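Long-range contact in putative sarcosine dimethylglycine methyltransferase (Galdieria sulphuraria, PDB 2O57), which probably transfers methyl groups from S-adenosylmethionine to sarcosine or dimethylglycine: residues 146-160 / 173-187. Numbering follows the deposited sequence. Where two conformers were deposited one is given.
Sequences CEDNSYDFIWSQDAF and CARVLKPRGVMAITD
The guanidinium of Arg175 takes its partners at the rim and a methyl on one face: Val176 CG1 lies over that face, offset toward the rim, while NH1 sends bonds in the guanidinium plane to the backbone Cys146 O (2.9 Å) and to Asp148 OD1 (2.9 Å), the latter a salt bridge met on the anti side of the carboxylate. Carboxylate and guanidinium planes are turned 53° apart, and Glu172 takes the NH2 end in a second salt bridge. The Phe160 ring meets its neighbours obliquely through CZ: Cys173 SG at 3.9 Å makes a sulfur-aromatic contact, SE of the selenomethionine Met183 a Met-aromatic one, and Ile185 CG2 packs beside them. The Tyr151 ring lies alongside Val176, its OH bonded to Asp109.

The backbone under these groups belongs to strands 151-157 and 181-190, parallel neighbours in the central sheet, joined through helix 166-176 in a beta-alpha-beta crossover of the Rossmann-like methyltransferase fold. Regular backbone bonds link them from Asp152 O and Val182 N to Asp158 N and Thr186 O. On the face that carries Ile154, Met183 and Ile185, against helix 166-176, Ile154 fills the angle between strand and helix: with CG1 anti to the carbonyl carbon (chi1 -64°) and the chain extended beyond it (chi2 171°), CD1 reaches Leu177 CG at 3.7 Å and Cys173 CB, while CG2 rests on Met183 SE at 3.7 Å. Lys178 runs beside Asp152 and places NZ 2.8 Å from OD1 of that aspartate, on its syn side; Lys85 N holds OD2. Just past the end of strand 151-157, Thr186 OG1 donates to Asp158 OD1 (2.8 Å) from above the carboxylate plane, and Trp286 NE1 bonds the same oxygen.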
# COMPACT_ATOMS: atom_id res chain seq x y z
N CYS A 146 2.53 29.90 -5.68
CA CYS A 146 2.95 29.42 -6.99
C CYS A 146 1.77 29.61 -7.99
O CYS A 146 0.61 29.59 -7.55
CB CYS A 146 3.38 27.93 -6.90
SG CYS A 146 4.58 27.40 -5.52
N GLU A 147 2.06 29.70 -9.30
CA GLU A 147 1.03 29.78 -10.35
C GLU A 147 0.25 28.45 -10.55
O GLU A 147 0.73 27.39 -10.16
CB GLU A 147 1.66 30.11 -11.70
CG GLU A 147 2.54 31.35 -11.76
CD GLU A 147 2.70 31.84 -13.20
OE1 GLU A 147 3.85 32.13 -13.62
OE2 GLU A 147 1.66 31.93 -13.92
N ASP A 148 -0.92 28.53 -11.17
CA ASP A 148 -1.68 27.34 -11.59
C ASP A 148 -0.87 26.50 -12.56
O ASP A 148 -0.08 27.04 -13.33
CB ASP A 148 -2.97 27.71 -12.32
CG ASP A 148 -3.90 28.55 -11.48
OD1 ASP A 148 -3.49 29.03 -10.40
OD2 ASP A 148 -5.06 28.69 -11.90
N ASN A 149 -1.06 25.18 -12.51
CA ASN A 149 -0.48 24.26 -13.46
C ASN A 149 1.04 24.34 -13.53
O ASN A 149 1.58 24.40 -14.62
CB ASN A 149 -1.07 24.49 -14.85
CG ASN A 149 -2.56 24.36 -14.87
OD1 ASN A 149 -3.09 23.36 -14.38
ND2 ASN A 149 -3.25 25.37 -15.39
N SER A 150 1.70 24.38 -12.37
CA SER A 150 3.16 24.51 -12.28
C SER A 150 3.92 23.18 -12.15
O SER A 150 5.05 23.08 -12.61
CB SER A 150 3.55 25.38 -11.05
OG SER A 150 3.40 26.77 -11.35
N TYR A 151 3.31 22.17 -11.50
CA TYR A 151 4.05 20.98 -11.12
C TYR A 151 3.71 19.69 -11.84
O TYR A 151 2.56 19.34 -12.00
CB TYR A 151 3.99 20.79 -9.58
CG TYR A 151 4.64 21.97 -8.87
CD1 TYR A 151 6.03 22.08 -8.82
CD2 TYR A 151 3.88 22.98 -8.31
CE1 TYR A 151 6.65 23.15 -8.22
CE2 TYR A 151 4.47 24.08 -7.69
CZ TYR A 151 5.86 24.16 -7.66
OH TYR A 151 6.48 25.23 -7.05
N ASP A 152 4.75 18.95 -12.20
CA ASP A 152 4.55 17.60 -12.67
C ASP A 152 4.08 16.68 -11.55
O ASP A 152 3.36 15.74 -11.80
CB ASP A 152 5.83 17.09 -13.28
CG ASP A 152 6.25 17.92 -14.46
OD1 ASP A 152 5.48 17.90 -15.44
OD2 ASP A 152 7.28 18.64 -14.39
N PHE A 153 4.49 16.96 -10.31
CA PHE A 153 4.17 16.11 -9.17
C PHE A 153 4.29 16.86 -7.84
O PHE A 153 4.95 17.92 -7.74
CB PHE A 153 5.04 14.82 -9.14
CG PHE A 153 6.49 15.06 -8.87
CD1 PHE A 153 6.99 15.01 -7.56
CD2 PHE A 153 7.40 15.31 -9.92
CE1 PHE A 153 8.37 15.23 -7.31
CE2 PHE A 153 8.76 15.52 -9.68
CZ PHE A 153 9.25 15.48 -8.36
N ILE A 154 3.57 16.34 -6.85
CA ILE A 154 3.60 16.78 -5.46
C ILE A 154 3.95 15.57 -4.57
O ILE A 154 3.42 14.45 -4.75
CB ILE A 154 2.26 17.40 -4.98
CG1 ILE A 154 1.96 18.66 -5.76
CG2 ILE A 154 2.28 17.67 -3.42
CD1 ILE A 154 0.50 19.26 -5.52
N TRP A 155 4.80 15.83 -3.59
CA TRP A 155 5.24 14.85 -2.61
C TRP A 155 4.94 15.47 -1.27
O TRP A 155 5.30 16.65 -1.04
CB TRP A 155 6.75 14.68 -2.77
CG TRP A 155 7.52 13.85 -1.72
CD1 TRP A 155 7.96 14.26 -0.48
CD2 TRP A 155 7.99 12.51 -1.89
NE1 TRP A 155 8.69 13.26 0.13
CE2 TRP A 155 8.72 12.17 -0.71
CE3 TRP A 155 7.90 11.56 -2.93
CZ2 TRP A 155 9.34 10.91 -0.53
CZ3 TRP A 155 8.51 10.30 -2.76
CH2 TRP A 155 9.25 10.00 -1.57
N SER A 156 4.28 14.72 -0.38
CA SER A 156 4.04 15.24 0.97
C SER A 156 4.03 14.10 1.98
O SER A 156 3.14 13.25 1.95
CB SER A 156 2.71 16.01 1.00
OG SER A 156 2.50 16.62 2.26
N GLN A 157 4.97 14.10 2.90
CA GLN A 157 5.08 13.02 3.88
C GLN A 157 4.73 13.51 5.28
O GLN A 157 5.46 14.34 5.86
CB GLN A 157 6.49 12.46 3.88
CG GLN A 157 6.81 11.61 2.67
CD GLN A 157 8.27 11.15 2.70
OE1 GLN A 157 9.19 11.97 2.73
NE2 GLN A 157 8.47 9.87 2.70
N ASP A 158 3.58 13.03 5.76
CA ASP A 158 3.11 13.22 7.15
C ASP A 158 2.88 14.69 7.51
O ASP A 158 2.94 15.06 8.67
CB ASP A 158 4.09 12.57 8.15
CG ASP A 158 4.30 11.07 7.87
OD1 ASP A 158 3.50 10.48 7.09
OD2 ASP A 158 5.24 10.49 8.45
N ALA A 159 2.60 15.51 6.51
CA ALA A 159 2.40 16.95 6.73
C ALA A 159 0.93 17.37 6.85
O ALA A 159 0.63 18.38 7.50
CB ALA A 159 3.06 17.72 5.61
N PHE A 160 0.03 16.67 6.16
CA PHE A 160 -1.39 17.07 6.09
C PHE A 160 -2.07 16.91 7.46
O PHE A 160 -3.03 17.61 7.76
CB PHE A 160 -2.15 16.21 5.06
CG PHE A 160 -1.94 16.59 3.59
CD1 PHE A 160 -0.82 17.33 3.14
CD2 PHE A 160 -2.88 16.19 2.64
CE1 PHE A 160 -0.65 17.63 1.77
CE2 PHE A 160 -2.72 16.48 1.29
CZ PHE A 160 -1.60 17.22 0.85
N CYS A 173 -3.61 21.86 -4.00
CA CYS A 173 -2.85 20.78 -4.67
C CYS A 173 -3.29 20.63 -6.13
O CYS A 173 -2.45 20.58 -7.04
CB CYS A 173 -2.94 19.46 -3.91
SG CYS A 173 -2.03 19.45 -2.32
N ALA A 174 -4.61 20.56 -6.35
CA ALA A 174 -5.12 20.40 -7.68
C ALA A 174 -4.81 21.62 -8.56
O ALA A 174 -4.38 21.45 -9.70
CB ALA A 174 -6.62 20.07 -7.69
N ARG A 175 -4.95 22.82 -8.00
CA ARG A 175 -4.63 24.06 -8.73
C ARG A 175 -3.19 24.08 -9.26
O ARG A 175 -2.95 24.44 -10.42
CB ARG A 175 -4.86 25.30 -7.83
CG ARG A 175 -4.59 26.60 -8.56
CD ARG A 175 -4.80 27.83 -7.67
NE ARG A 175 -3.83 27.91 -6.57
CZ ARG A 175 -2.58 28.35 -6.70
NH1 ARG A 175 -2.11 28.71 -7.90
NH2 ARG A 175 -1.80 28.42 -5.63
N VAL A 176 -2.24 23.73 -8.41
CA VAL A 176 -0.85 23.87 -8.81
C VAL A 176 -0.29 22.70 -9.62
O VAL A 176 0.78 22.80 -10.20
CB VAL A 176 0.07 24.23 -7.62
CG1 VAL A 176 -0.42 25.54 -6.96
CG2 VAL A 176 0.23 23.04 -6.59
N LEU A 177 -1.02 21.59 -9.66
CA LEU A 177 -0.60 20.47 -10.48
C LEU A 177 -0.92 20.76 -11.91
O LEU A 177 -1.98 21.33 -12.23
CB LEU A 177 -1.28 19.16 -10.06
CG LEU A 177 -0.65 18.33 -8.93
CD1 LEU A 177 -1.62 17.20 -8.55
CD2 LEU A 177 0.71 17.79 -9.38
N LYS A 178 -0.02 20.35 -12.79
CA LYS A 178 -0.35 20.33 -14.22
C LYS A 178 -1.41 19.27 -14.47
O LYS A 178 -1.56 18.33 -13.70
CB LYS A 178 0.87 20.01 -15.06
CG LYS A 178 2.00 21.05 -15.00
CD LYS A 178 3.00 20.77 -16.12
CE LYS A 178 4.43 20.95 -15.66
NZ LYS A 178 5.35 20.41 -16.73
N PRO A 179 -2.15 19.39 -15.59
CA PRO A 179 -3.03 18.29 -15.99
C PRO A 179 -2.23 16.98 -16.04
O PRO A 179 -1.09 16.94 -16.53
CB PRO A 179 -3.47 18.71 -17.41
CG PRO A 179 -3.42 20.25 -17.35
CD PRO A 179 -2.19 20.53 -16.54
N ARG A 180 -2.81 15.93 -15.47
CA ARG A 180 -2.19 14.60 -15.41
C ARG A 180 -0.96 14.54 -14.50
O ARG A 180 -0.31 13.52 -14.42
CB ARG A 180 -1.90 14.01 -16.80
CG ARG A 180 -3.15 13.93 -17.71
CD ARG A 180 -2.93 12.98 -18.92
NE ARG A 180 -2.66 11.59 -18.49
CZ ARG A 180 -3.57 10.75 -17.98
NH1 ARG A 180 -4.84 11.11 -17.77
NH2 ARG A 180 -3.20 9.52 -17.64
N GLY A 181 -0.68 15.63 -13.79
CA GLY A 181 0.26 15.60 -12.67
C GLY A 181 -0.14 14.64 -11.58
O GLY A 181 -1.32 14.33 -11.42
N VAL A 182 0.83 14.15 -10.81
CA VAL A 182 0.56 13.08 -9.86
C VAL A 182 0.96 13.55 -8.46
O VAL A 182 2.01 14.19 -8.29
CB VAL A 182 1.29 11.75 -10.26
CG1 VAL A 182 1.15 10.65 -9.17
CG2 VAL A 182 0.70 11.18 -11.56
N MSE A 183 0.13 13.25 -7.46
CA MSE A 183 0.51 13.58 -6.09
C MSE A 183 0.66 12.32 -5.26
O MSE A 183 -0.25 11.48 -5.23
CB MSE A 183 -0.54 14.47 -5.44
CG MSE A 183 -0.27 14.68 -3.94
SE MSE A 183 -1.10 16.25 -3.15
CE MSE A 183 -2.88 15.66 -3.09
N ALA A 184 1.78 12.22 -4.54
CA ALA A 184 1.99 11.11 -3.61
C ALA A 184 2.04 11.67 -2.18
O ALA A 184 2.85 12.56 -1.88
CB ALA A 184 3.28 10.34 -3.95
N ILE A 185 1.17 11.16 -1.31
CA ILE A 185 1.13 11.62 0.10
C ILE A 185 1.17 10.46 1.06
O ILE A 185 0.79 9.31 0.70
CB ILE A 185 -0.10 12.50 0.44
CG1 ILE A 185 -1.42 11.68 0.41
CG2 ILE A 185 -0.16 13.70 -0.48
CD1 ILE A 185 -2.61 12.46 1.03
N THR A 186 1.67 10.74 2.26
CA THR A 186 1.55 9.83 3.40
C THR A 186 1.05 10.68 4.58
O THR A 186 1.29 11.89 4.62
CB THR A 186 2.90 9.08 3.79
OG1 THR A 186 3.89 9.97 4.37
CG2 THR A 186 3.47 8.23 2.67
N ASP A 187 0.33 10.07 5.52
CA ASP A 187 -0.16 10.82 6.68
C ASP A 187 -0.57 9.85 7.76
O ASP A 187 -1.31 8.88 7.51
CB ASP A 187 -1.38 11.65 6.24
CG ASP A 187 -1.48 13.02 6.96
OD1 ASP A 187 -0.44 13.58 7.36
OD2 ASP A 187 -2.62 13.53 7.08
O HOH W 1 -5.04 24.95 -12.18
O HOH W 2 1.27 14.73 4.14